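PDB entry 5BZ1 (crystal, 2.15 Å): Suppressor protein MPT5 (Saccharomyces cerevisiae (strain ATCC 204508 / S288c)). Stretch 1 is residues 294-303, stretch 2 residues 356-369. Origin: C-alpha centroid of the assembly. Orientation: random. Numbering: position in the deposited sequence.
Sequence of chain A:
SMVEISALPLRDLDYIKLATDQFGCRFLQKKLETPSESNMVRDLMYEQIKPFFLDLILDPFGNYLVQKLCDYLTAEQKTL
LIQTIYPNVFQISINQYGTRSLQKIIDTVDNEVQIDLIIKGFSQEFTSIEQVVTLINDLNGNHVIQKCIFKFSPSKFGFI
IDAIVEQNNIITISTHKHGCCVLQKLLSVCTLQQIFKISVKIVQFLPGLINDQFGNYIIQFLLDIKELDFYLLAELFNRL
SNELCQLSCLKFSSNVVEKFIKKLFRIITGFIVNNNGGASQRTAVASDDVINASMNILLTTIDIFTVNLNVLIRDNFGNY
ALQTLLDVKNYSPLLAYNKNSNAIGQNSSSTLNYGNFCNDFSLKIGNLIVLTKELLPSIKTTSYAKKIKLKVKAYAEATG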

# COMPACT_ATOMS: atom_id res chain seq x y z
N SER A 294 14.88 8.41 -19.65
CA SER A 294 15.77 7.83 -18.66
C SER A 294 17.24 8.17 -18.91
O SER A 294 18.00 8.41 -17.98
CB SER A 294 15.59 6.31 -18.61
OG SER A 294 14.24 5.97 -18.38
N MET A 295 17.63 8.18 -20.18
CA MET A 295 19.01 8.44 -20.56
C MET A 295 19.48 9.84 -20.15
O MET A 295 20.55 9.99 -19.56
CB MET A 295 19.22 8.22 -22.06
CG MET A 295 19.27 6.75 -22.47
SD MET A 295 19.29 6.45 -24.26
CE MET A 295 19.60 8.10 -24.89
N ASN A 296 18.67 10.85 -20.44
CA ASN A 296 19.01 12.23 -20.10
C ASN A 296 19.07 12.47 -18.58
O ASN A 296 19.91 13.23 -18.10
CB ASN A 296 18.02 13.20 -20.75
CG ASN A 296 18.06 13.15 -22.26
OD1 ASN A 296 17.10 12.73 -22.91
ND2 ASN A 296 19.17 13.59 -22.84
N ILE A 297 18.16 11.82 -17.85
CA ILE A 297 18.09 11.96 -16.40
C ILE A 297 19.29 11.30 -15.73
O ILE A 297 19.85 11.83 -14.77
CB ILE A 297 16.78 11.35 -15.84
CG1 ILE A 297 15.58 12.14 -16.35
CG2 ILE A 297 16.80 11.32 -14.32
CD1 ILE A 297 14.24 11.55 -15.95
N LEU A 298 19.69 10.13 -16.24
CA LEU A 298 20.84 9.41 -15.70
C LEU A 298 22.11 10.24 -15.86
O LEU A 298 22.88 10.41 -14.92
CB LEU A 298 20.99 8.05 -16.38
CG LEU A 298 22.18 7.19 -15.93
CD1 LEU A 298 22.16 6.98 -14.43
CD2 LEU A 298 22.20 5.84 -16.65
N LEU A 299 22.32 10.76 -17.07
CA LEU A 299 23.48 11.61 -17.35
C LEU A 299 23.48 12.85 -16.46
O LEU A 299 24.52 13.24 -15.92
CB LEU A 299 23.49 12.02 -18.83
CG LEU A 299 23.72 10.93 -19.86
CD1 LEU A 299 23.68 11.51 -21.27
CD2 LEU A 299 25.04 10.23 -19.61
N THR A 300 22.32 13.47 -16.31
CA THR A 300 22.16 14.63 -15.44
C THR A 300 22.44 14.26 -13.98
O THR A 300 23.04 15.03 -13.23
CB THR A 300 20.76 15.24 -15.58
OG1 THR A 300 20.46 15.47 -16.96
CG2 THR A 300 20.66 16.56 -14.81
N THR A 301 22.00 13.07 -13.59
CA THR A 301 22.22 12.56 -12.24
C THR A 301 23.71 12.33 -11.96
O THR A 301 24.20 12.60 -10.86
CB THR A 301 21.43 11.26 -11.99
OG1 THR A 301 20.02 11.53 -12.05
CG2 THR A 301 21.77 10.66 -10.63
N ILE A 302 24.43 11.82 -12.96
CA ILE A 302 25.87 11.60 -12.84
C ILE A 302 26.59 12.94 -12.66
O ILE A 302 27.52 13.04 -11.86
CB ILE A 302 26.44 10.83 -14.05
CG1 ILE A 302 25.80 9.45 -14.17
CG2 ILE A 302 27.95 10.68 -13.94
CD1 ILE A 302 26.26 8.65 -15.38
N ASP A 303 26.14 13.95 -13.40
CA ASP A 303 26.69 15.30 -13.29
C ASP A 303 26.53 15.85 -11.87
O ASP A 303 27.46 16.42 -11.30
CB ASP A 303 26.02 16.24 -14.29
CG ASP A 303 26.43 15.97 -15.73
OD1 ASP A 303 27.48 15.34 -15.95
OD2 ASP A 303 25.69 16.41 -16.64
N ASN A 356 25.45 7.29 -29.21
CA ASN A 356 25.91 8.51 -28.55
C ASN A 356 25.77 8.46 -27.03
O ASN A 356 26.66 8.91 -26.31
CB ASN A 356 25.20 9.74 -29.13
CG ASN A 356 25.83 11.05 -28.66
OD1 ASN A 356 27.00 11.09 -28.30
ND2 ASN A 356 25.03 12.11 -28.67
N PHE A 357 24.65 7.93 -26.55
CA PHE A 357 24.42 7.83 -25.11
C PHE A 357 25.47 6.98 -24.41
O PHE A 357 26.11 7.43 -23.46
CB PHE A 357 23.04 7.26 -24.78
CG PHE A 357 22.90 6.84 -23.35
CD1 PHE A 357 22.77 7.79 -22.35
CD2 PHE A 357 22.94 5.50 -22.99
CE1 PHE A 357 22.66 7.42 -21.02
CE2 PHE A 357 22.84 5.11 -21.66
CZ PHE A 357 22.70 6.07 -20.67
N CYS A 358 25.64 5.75 -24.89
CA CYS A 358 26.59 4.81 -24.30
C CYS A 358 28.00 5.40 -24.25
O CYS A 358 28.78 5.08 -23.35
CB CYS A 358 26.61 3.49 -25.06
SG CYS A 358 25.19 2.42 -24.74
N ASN A 359 28.31 6.26 -25.21
CA ASN A 359 29.58 6.97 -25.24
C ASN A 359 29.65 8.08 -24.19
O ASN A 359 30.66 8.25 -23.51
CB ASN A 359 29.83 7.55 -26.63
CG ASN A 359 31.19 8.21 -26.75
OD1 ASN A 359 32.21 7.55 -26.93
ND2 ASN A 359 31.21 9.54 -26.66
N ASP A 360 28.57 8.85 -24.08
CA ASP A 360 28.49 9.91 -23.08
C ASP A 360 28.48 9.34 -21.66
O ASP A 360 29.10 9.90 -20.75
CB ASP A 360 27.25 10.78 -23.30
CG ASP A 360 27.31 11.56 -24.60
OD1 ASP A 360 28.36 12.19 -24.88
OD2 ASP A 360 26.31 11.56 -25.34
N PHE A 361 27.79 8.22 -21.48
CA PHE A 361 27.71 7.57 -20.17
C PHE A 361 29.09 7.08 -19.71
O PHE A 361 29.50 7.35 -18.59
CB PHE A 361 26.73 6.40 -20.19
CG PHE A 361 26.72 5.60 -18.92
CD1 PHE A 361 25.97 6.02 -17.83
CD2 PHE A 361 27.47 4.43 -18.81
CE1 PHE A 361 25.96 5.29 -16.65
CE2 PHE A 361 27.47 3.70 -17.63
CZ PHE A 361 26.71 4.13 -16.55
N SER A 362 29.78 6.36 -20.59
CA SER A 362 31.09 5.81 -20.27
C SER A 362 32.08 6.91 -19.88
O SER A 362 32.91 6.71 -18.99
CB SER A 362 31.65 5.02 -21.46
OG SER A 362 30.90 3.84 -21.68
N LEU A 363 31.98 8.05 -20.55
CA LEU A 363 32.83 9.19 -20.26
C LEU A 363 32.53 9.76 -18.87
O LEU A 363 33.44 9.93 -18.05
CB LEU A 363 32.65 10.26 -21.35
CG LEU A 363 33.37 11.61 -21.32
CD1 LEU A 363 32.55 12.66 -20.57
CD2 LEU A 363 34.78 11.51 -20.73
N LYS A 364 31.26 10.06 -18.60
CA LYS A 364 30.87 10.66 -17.33
C LYS A 364 31.06 9.73 -16.13
O LYS A 364 31.46 10.18 -15.06
CB LYS A 364 29.41 11.14 -17.39
CG LYS A 364 29.18 12.38 -18.23
CD LYS A 364 27.72 12.81 -18.16
CE LYS A 364 27.45 14.04 -19.03
NZ LYS A 364 28.15 15.25 -18.52
N ILE A 365 30.78 8.44 -16.31
CA ILE A 365 30.91 7.49 -15.21
C ILE A 365 32.38 7.18 -14.95
O ILE A 365 32.79 6.96 -13.81
CB ILE A 365 30.07 6.20 -15.45
CG1 ILE A 365 29.68 5.56 -14.11
CG2 ILE A 365 30.80 5.20 -16.33
CD1 ILE A 365 28.60 6.32 -13.37
N GLY A 366 33.18 7.18 -16.02
CA GLY A 366 34.62 6.98 -15.89
C GLY A 366 35.26 8.13 -15.14
O GLY A 366 36.13 7.92 -14.30
N ASN A 367 34.81 9.34 -15.45
CA ASN A 367 35.30 10.53 -14.77
C ASN A 367 34.94 10.52 -13.29
O ASN A 367 35.74 10.91 -12.44
CB ASN A 367 34.76 11.79 -15.46
CG ASN A 367 35.07 13.06 -14.69
OD1 ASN A 367 34.18 13.83 -14.33
ND2 ASN A 367 36.35 13.29 -14.42
N LEU A 368 33.73 10.07 -12.98
CA LEU A 368 33.29 9.97 -11.59
C LEU A 368 34.13 8.94 -10.83
O LEU A 368 34.46 9.14 -9.66
CB LEU A 368 31.81 9.63 -11.51
CG LEU A 368 31.20 9.53 -10.11
CD1 LEU A 368 31.45 10.81 -9.35
CD2 LEU A 368 29.71 9.24 -10.18
N ILE A 369 34.48 7.85 -11.50
CA ILE A 369 35.30 6.80 -10.90
C ILE A 369 36.68 7.34 -10.50
O ILE A 369 37.16 7.08 -9.39
CB ILE A 369 35.46 5.59 -11.85
CG1 ILE A 369 34.15 4.81 -11.96
CG2 ILE A 369 36.57 4.67 -11.37
CD1 ILE A 369 33.71 4.18 -10.65

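Two helical segments, distant in sequence, run in nearly the same direction here, their axes 21° apart and 9.9 Å from each other at closest approach. Together they bury 582 Å², most of it on apolar residues, with a substantial share from K364. F357 and I302 have the most surface covered (103 and 95 Å²), followed by L299 and K364 at 86 Å² each.

The CA-to-CB bond of F357 points toward the first helix, and the residue presents its flat ring in two different ways. Over one face lies M295, whose CG sits 3.6 Å from the ring centroid and only 8° off the normal, a CH-pi contact; its SD, 4.2 Å from the centroid, adds a sulfur-aromatic contact over the same face. The unbranched methionine chain is slim enough to lie across the ring, and its terminal CE reaches on to CB of F357, at 3.5 Å. The edge of the ring is met by leucines: CG of L299 approaches CE1 of F357 to 3.8 Å, and CD2 of L298 lies 4.1 Å from CZ of F357. A broad, rigid phenylalanine thus contacts residues from successive turns of the partner at once.

L299 fits into the second helix as a knob, seated among F357, D360, F361 and K364. Its CA-to-CB bond points sideways, but with chi1 m and chi2 t the branched end comes nearer, and CD2 of L299 packs 3.8 Å from CA of F361. The close approach to main chain is reflected in the backbone register, where the CA atoms of L299 and F361 are 6.5 Å apart.

One turn further, the CA-to-CB bond of I302 points toward the second helix, and its side chain forms the next knob, among F361, K364, I365 and L368. Beta-branching gives it hydrocarbon in two directions: CD1 of I302 touches CE1 of F361 at 3.6 Å and CD1 of I365 at 3.9 Å, while CG2 of I302 lies 3.8 Å from CB of K364 and 4.4 Å from CD2 of L368. CD2 of L298 also packs against F361, 3.8 Å from its CE1, so this buried ring receives aliphatic groups from both L298 and I302.

K364 joins the apolar packing to the one polar link. Its methylenes pass along L299, with CD of K364 4.0 Å from CD2 of L299, and its amine then reaches D303. There NZ of K364 donates a hydrogen bond to OD1 of D303 at 2.7 Å, part of a salt bridge. Lysine suits this place because its long aliphatic stem can pack against leucine while its charge remains free to meet a carboxylate on a partly exposed residue.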